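Side-chain contacts in MPT synthase subunit 2 (Burkholderia ambifaria, PDB 7L32), which probably serves as the large, catalytic subunit of molybdopterin synthase, which transfers sulfur to a pterin precursor during molybdenum cofactor biosynthesis: residues A26-R31 with M103-A108; I88-G93 with D123-E128. One frame throughout, in Å; residues are numbered along the deposited sequence. Where two conformers were deposited one is given.

Interaction 1: A26-R31 with M103-A108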
loop_
_atom_site.group_PDB
_atom_site.type_symbol
_atom_site.label_atom_id
_atom_site.label_comp_id
_atom_site.label_asym_id
_atom_site.label_seq_id
_atom_site.Cartn_x
_atom_site.Cartn_y
_atom_site.Cartn_z
ATOM N N ALA A 26 -4.714 -10.669 5.827
ATOM C CA ALA A 26 -4.568 -12.121 5.940
ATOM C C ALA A 26 -5.664 -12.860 5.180
ATOM O O ALA A 26 -5.398 -13.878 4.526
ATOM C CB ALA A 26 -4.575 -12.552 7.407
ATOM N N ALA A 27 -6.902 -12.370 5.250
ATOM C CA ALA A 27 -7.981 -13.025 4.518
ATOM C C ALA A 27 -7.772 -12.916 3.008
ATOM O O ALA A 27 -8.008 -13.889 2.280
ATOM C CB ALA A 27 -9.330 -12.439 4.933
ATOM N N LEU A 28 -7.318 -11.752 2.517
ATOM C CA LEU A 28 -7.040 -11.613 1.086
ATOM C C LEU A 28 -5.953 -12.591 0.639
ATOM O O LEU A 28 -6.078 -13.237 -0.410
ATOM C CB LEU A 28 -6.639 -10.168 0.752
ATOM C CG LEU A 28 -6.401 -9.869 -0.733
ATOM C CD1 LEU A 28 -7.685 -10.137 -1.530
ATOM C CD2 LEU A 28 -5.889 -8.425 -0.999
ATOM N N ARG A 29 -4.879 -12.725 1.425
ATOM C CA ARG A 29 -3.831 -13.687 1.089
ATOM C C ARG A 29 -4.366 -15.111 1.100
ATOM O O ARG A 29 -3.985 -15.938 0.261
ATOM C CB ARG A 29 -2.661 -13.564 2.072
ATOM C CG ARG A 29 -1.939 -12.238 2.055
ATOM C CD ARG A 29 -0.619 -12.366 2.828
ATOM N NE ARG A 29 0.239 -11.195 2.698
ATOM C CZ ARG A 29 1.025 -10.950 1.657
ATOM N NH1 ARG A 29 1.042 -11.745 0.603
ATOM N NH2 ARG A 29 1.828 -9.887 1.682
ATOM N N ALA A 30 -5.245 -15.425 2.054
ATOM C CA ALA A 30 -5.806 -16.769 2.121
ATOM C C ALA A 30 -6.675 -17.090 0.905
ATOM O O ALA A 30 -6.860 -18.268 0.587
ATOM C CB ALA A 30 -6.615 -16.952 3.409
ATOM N N ARG A 31 -7.233 -16.083 0.237
ATOM C CA ARG A 31 -8.001 -16.303 -0.984
ATOM C C ARG A 31 -7.128 -16.334 -2.233
ATOM O O ARG A 31 -7.661 -16.532 -3.333
ATOM C CB ARG A 31 -9.112 -15.242 -1.143
ATOM C CG ARG A 31 -10.165 -15.315 -0.029
ATOM C CD ARG A 31 -11.359 -14.369 -0.300
ATOM N NE ARG A 31 -10.992 -12.962 -0.441
ATOM C CZ ARG A 31 -10.844 -12.137 0.588
ATOM N NH1 ARG A 31 -10.926 -12.570 1.842
ATOM N NH2 ARG A 31 -10.639 -10.843 0.358
ATOM N N MET A 103 -10.042 1.296 3.563
ATOM C CA MET A 103 -8.853 0.548 3.182
ATOM C C MET A 103 -9.099 -0.128 1.845
ATOM O O MET A 103 -10.205 -0.610 1.566
ATOM C CB MET A 103 -8.458 -0.498 4.245
ATOM C CG MET A 103 -9.470 -1.602 4.534
ATOM S SD MET A 103 -8.521 -3.059 5.093
ATOM C CE MET A 103 -7.894 -3.595 3.525
ATOM N N VAL A 104 -8.066 -0.136 1.011
ATOM C CA VAL A 104 -8.069 -0.885 -0.238
ATOM C C VAL A 104 -6.807 -1.735 -0.227
ATOM O O VAL A 104 -5.728 -1.218 0.078
ATOM C CB VAL A 104 -8.084 0.032 -1.473
ATOM C CG1 VAL A 104 -7.900 -0.821 -2.751
ATOM C CG2 VAL A 104 -9.428 0.816 -1.535
ATOM N N ALA A 105 -6.950 -3.031 -0.491
ATOM C CA ALA A 105 -5.791 -3.928 -0.590
ATOM C C ALA A 105 -5.881 -4.709 -1.897
ATOM O O ALA A 105 -6.967 -5.156 -2.287
ATOM C CB ALA A 105 -5.738 -4.892 0.596
ATOM N N THR A 106 -4.746 -4.871 -2.583
ATOM C CA THR A 106 -4.691 -5.656 -3.804
ATOM C C THR A 106 -3.530 -6.628 -3.692
ATOM O O THR A 106 -2.548 -6.356 -3.001
ATOM C CB THR A 106 -4.510 -4.804 -5.069
ATOM O OG1 THR A 106 -3.248 -4.103 -5.023
ATOM C CG2 THR A 106 -5.671 -3.785 -5.240
ATOM N N VAL A 107 -3.656 -7.773 -4.347
ATOM C CA VAL A 107 -2.567 -8.742 -4.400
ATOM C C VAL A 107 -2.349 -9.129 -5.854
ATOM O O VAL A 107 -3.292 -9.171 -6.656
ATOM C CB VAL A 107 -2.828 -9.982 -3.503
ATOM C CG1 VAL A 107 -4.114 -10.743 -3.904
ATOM C CG2 VAL A 107 -1.621 -10.929 -3.499
ATOM N N ALA A 108 -1.083 -9.390 -6.196
ATOM C CA ALA A 108 -0.704 -9.764 -7.541
ATOM C C ALA A 108 0.561 -10.605 -7.459
ATOM O O ALA A 108 1.198 -10.718 -6.408
ATOM C CB ALA A 108 -0.467 -8.525 -8.415
#

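Interaction 2: I88-G93 with D123-E128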
loop_
_atom_site.group_PDB
_atom_site.type_symbol
_atom_site.label_atom_id
_atom_site.label_comp_id
_atom_site.label_asym_id
_atom_site.label_seq_id
_atom_site.Cartn_x
_atom_site.Cartn_y
_atom_site.Cartn_z
ATOM N N ILE A 88 -11.960 -4.194 -0.527
ATOM C CA ILE A 88 -12.297 -2.821 -0.160
ATOM C C ILE A 88 -13.186 -2.870 1.075
ATOM O O ILE A 88 -14.192 -3.597 1.088
ATOM C CB ILE A 88 -13.032 -2.074 -1.294
ATOM C CG1 ILE A 88 -12.242 -2.121 -2.617
ATOM C CG2 ILE A 88 -13.342 -0.597 -0.861
ATOM C CD1 ILE A 88 -13.056 -1.672 -3.858
ATOM N N VAL A 89 -12.820 -2.110 2.108
ATOM C CA VAL A 89 -13.703 -1.877 3.259
ATOM C C VAL A 89 -13.823 -0.371 3.447
ATOM O O VAL A 89 -12.810 0.322 3.601
ATOM C CB VAL A 89 -13.185 -2.534 4.548
ATOM C CG1 VAL A 89 -14.208 -2.339 5.701
ATOM C CG2 VAL A 89 -12.880 -4.038 4.338
ATOM N N HIS A 90 -15.051 0.147 3.428
ATOM C CA HIS A 90 -15.255 1.573 3.624
ATOM C C HIS A 90 -16.192 1.777 4.809
ATOM O O HIS A 90 -17.179 1.051 4.955
ATOM C CB HIS A 90 -15.829 2.230 2.355
ATOM C CG HIS A 90 -15.542 3.697 2.248
ATOM N ND1 HIS A 90 -15.977 4.614 3.181
ATOM C CD2 HIS A 90 -14.909 4.415 1.286
ATOM C CE1 HIS A 90 -15.604 5.830 2.815
ATOM N NE2 HIS A 90 -14.957 5.739 1.667
ATOM N N ARG A 91 -15.866 2.734 5.672
ATOM C CA ARG A 91 -16.720 2.992 6.823
ATOM C C ARG A 91 -17.699 4.116 6.519
ATOM O O ARG A 91 -17.483 4.934 5.620
ATOM C CB ARG A 91 -15.896 3.347 8.054
ATOM C CG ARG A 91 -14.993 2.203 8.512
ATOM C CD ARG A 91 -14.206 2.599 9.737
ATOM N NE ARG A 91 -15.053 2.711 10.915
ATOM C CZ ARG A 91 -14.726 3.386 12.007
ATOM N NH1 ARG A 91 -13.591 4.063 12.085
ATOM N NH2 ARG A 91 -15.563 3.390 13.046
ATOM N N VAL A 92 -18.795 4.130 7.283
ATOM C CA VAL A 92 -19.779 5.209 7.275
ATOM C C VAL A 92 -20.132 5.530 8.725
ATOM O O VAL A 92 -19.711 4.841 9.658
ATOM C CB VAL A 92 -21.044 4.852 6.464
ATOM C CG1 VAL A 92 -20.714 4.775 4.976
ATOM C CG2 VAL A 92 -21.649 3.542 6.948
ATOM N N GLY A 93 -20.909 6.593 8.909
ATOM C CA GLY A 93 -21.274 7.045 10.235
ATOM C C GLY A 93 -20.479 8.255 10.686
ATOM O O GLY A 93 -19.907 9.002 9.891
ATOM N N ASP A 123 -8.373 5.961 -6.726
ATOM C CA ASP A 123 -8.744 7.118 -7.552
ATOM C C ASP A 123 -10.202 7.023 -7.998
ATOM O O ASP A 123 -10.943 8.008 -7.955
ATOM C CB ASP A 123 -7.847 7.206 -8.789
ATOM C CG ASP A 123 -6.448 7.724 -8.476
ATOM O OD1 ASP A 123 -6.227 8.306 -7.387
ATOM O OD2 ASP A 123 -5.578 7.532 -9.344
ATOM N N TYR A 124 -10.604 5.848 -8.482
ATOM C CA TYR A 124 -11.972 5.644 -8.977
ATOM C C TYR A 124 -12.973 5.713 -7.827
ATOM O O TYR A 124 -14.046 6.332 -7.949
ATOM C CB TYR A 124 -12.014 4.278 -9.678
ATOM C CG TYR A 124 -13.121 3.940 -10.658
ATOM C CD1 TYR A 124 -14.260 4.728 -10.787
ATOM C CD2 TYR A 124 -13.057 2.754 -11.398
ATOM C CE1 TYR A 124 -15.290 4.372 -11.669
ATOM C CE2 TYR A 124 -14.082 2.390 -12.289
ATOM C CZ TYR A 124 -15.195 3.204 -12.413
ATOM O OH TYR A 124 -16.217 2.857 -13.281
ATOM N N LEU A 125 -12.622 5.110 -6.690
ATOM C CA LEU A 125 -13.452 5.206 -5.488
ATOM C C LEU A 125 -13.687 6.661 -5.090
ATOM O O LEU A 125 -14.834 7.091 -4.871
ATOM C CB LEU A 125 -12.774 4.435 -4.341
ATOM C CG LEU A 125 -13.460 4.316 -2.974
ATOM C CD1 LEU A 125 -12.913 3.069 -2.250
ATOM C CD2 LEU A 125 -13.259 5.560 -2.089
ATOM N N LYS A 126 -12.603 7.438 -4.978
ATOM C CA LYS A 126 -12.711 8.803 -4.454
ATOM C C LYS A 126 -13.477 9.724 -5.400
ATOM O O LYS A 126 -14.134 10.677 -4.950
ATOM C CB LYS A 126 -11.314 9.359 -4.166
ATOM C CG LYS A 126 -10.679 8.772 -2.904
ATOM C CD LYS A 126 -11.418 9.279 -1.647
ATOM C CE LYS A 126 -10.834 8.725 -0.339
ATOM N NZ LYS A 126 -11.529 9.260 0.916
ATOM N N THR A 127 -13.449 9.441 -6.696
ATOM C CA THR A 127 -14.126 10.298 -7.654
ATOM C C THR A 127 -15.511 9.797 -8.040
ATOM O O THR A 127 -16.347 10.614 -8.460
ATOM C CB THR A 127 -13.260 10.475 -8.918
ATOM O OG1 THR A 127 -13.042 9.203 -9.548
ATOM C CG2 THR A 127 -11.905 11.088 -8.550
ATOM N N GLU A 128 -15.811 8.500 -7.885
ATOM C CA GLU A 128 -17.081 7.991 -8.401
ATOM C C GLU A 128 -17.995 7.268 -7.409
ATOM O O GLU A 128 -19.192 7.154 -7.695
ATOM C CB GLU A 128 -16.840 7.059 -9.601
ATOM C CG GLU A 128 -16.235 7.768 -10.820
ATOM C CD GLU A 128 -17.103 8.896 -11.350
ATOM O OE1 GLU A 128 -18.348 8.741 -11.385
ATOM O OE2 GLU A 128 -16.538 9.946 -11.728
HETATM O O HOH W 1 -13.827 8.141 0.653
#

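Interaction 1: A26-R31 with M103-A108
Leu28 reaches from helix 21-30 onto strand 100-108 and meets Ala105 and Val107, whose CB atoms point toward the helix. Its CG stands opposite the backbone N about the first torsion (chi1 -177°), which sends the branched end of the side chain off the helix and down onto the strand. The CD2 methyl does most of the touching. It lies 3.9 Å from Ala105 CB, and it also rests against main chain, with Ala105 O 3.7 Å from Leu28 CD2 and Thr106 C 4.0 Å from the same methyl. The methyl thus lies over the main chain of Ala105 and Thr106, an approach probably eased by the small alanine side chain.

Leu28 and Val107 run past one another in opposite directions, flank to flank. In the conformer described, one of two deposited for Val107, its CG1 lies 4.0 Å from Leu28 CG. This methyl sits between the backbone N and the carbonyl carbon of its own residue (chi1 60°), a placement that turns it to the leucine. The side chains that meet are all apolar, and the residues that touch are buried.

Thr106, between the two facing residues, points its CB to the other side of the strand, where OG1 is hydrogen-bonded to Ala114 O of helix 111-128. The short axes of 26-30 and 103-108 approach to 9.2 Å and run in roughly the same direction, 29° apart, a helix laid along a strand of the sheet. Strand 100-108 is an inner strand, bonded through its backbone to 85-91 on one flank and 37-44 on the other; helix 21-30 covers one face of this mixed sheet, and helix 111-128 packs on the opposite face.

Interaction 2: I88-G93 with D123-E128
Leu125, near the end of helix 111-128, packs onto Ile88 and His90 of strand 85-91, a helix-on-sheet contact within the alpha/beta hammerhead fold of the MoaE family. The apolar part divides between its two methyls, which are carried out to the strand because CG lies opposite the backbone N (chi1 -177°). Leu125 CD1 meets Ile88 CG2 at 3.9 Å, the two side chains passing in opposite senses, whereas CD2 approaches the imidazole of His90. That methyl comes to the ring edge, near the ring plane, 3.9 Å from His90 CD2. Leu70 of helix 65-80 and Val102 of the neighbouring strand also touch Leu125.

The polar interactions hold the histidine ring from two sides. His90 ND1 donates to Arg91 O (2.9 Å), with the acceptor only 2° out of the ring plane and an N-H...O angle of 151°; this bond helps to set the ring's rotation, and Phe131 stacks on the imidazole. At NE2 a water, also in the ring plane, lies 2.8 Å from the nitrogen and accepts a bond from Lys126 NZ, so strand and helix are bridged through it. Lys126 also packs on Arg111 of the second subunit.

Within the helix, Thr127 gives two bonds to one carbonyl: its N and its OG1, the latter at 2.9 Å, reach Asp123 O from opposite faces of the carbonyl plane.

How the interactions relate
Interactions 1 and 2 have centres about 17 Å apart and use opposite faces of one mixed sheet, joined through the neighbouring strands 85-91 and 100-108. They touch through a probable hydrogen bond from Met103 N to Val89 O (2.9 Å) and through packing, with Val104 CG2 4.2 Å from Leu125 CD1, so the strand that receives helix 21-30 on one face also contributes to the layer under helix 111-128. Both border the second subunit: one conformer of Arg29 makes a weak hydrogen bond to its Val42 O, and Asp123 a salt bridge to its Arg111. In relatives the active-site pocket draws on basic residues of both large subunits, and Lys126, packed on that Arg111, probably belongs to it.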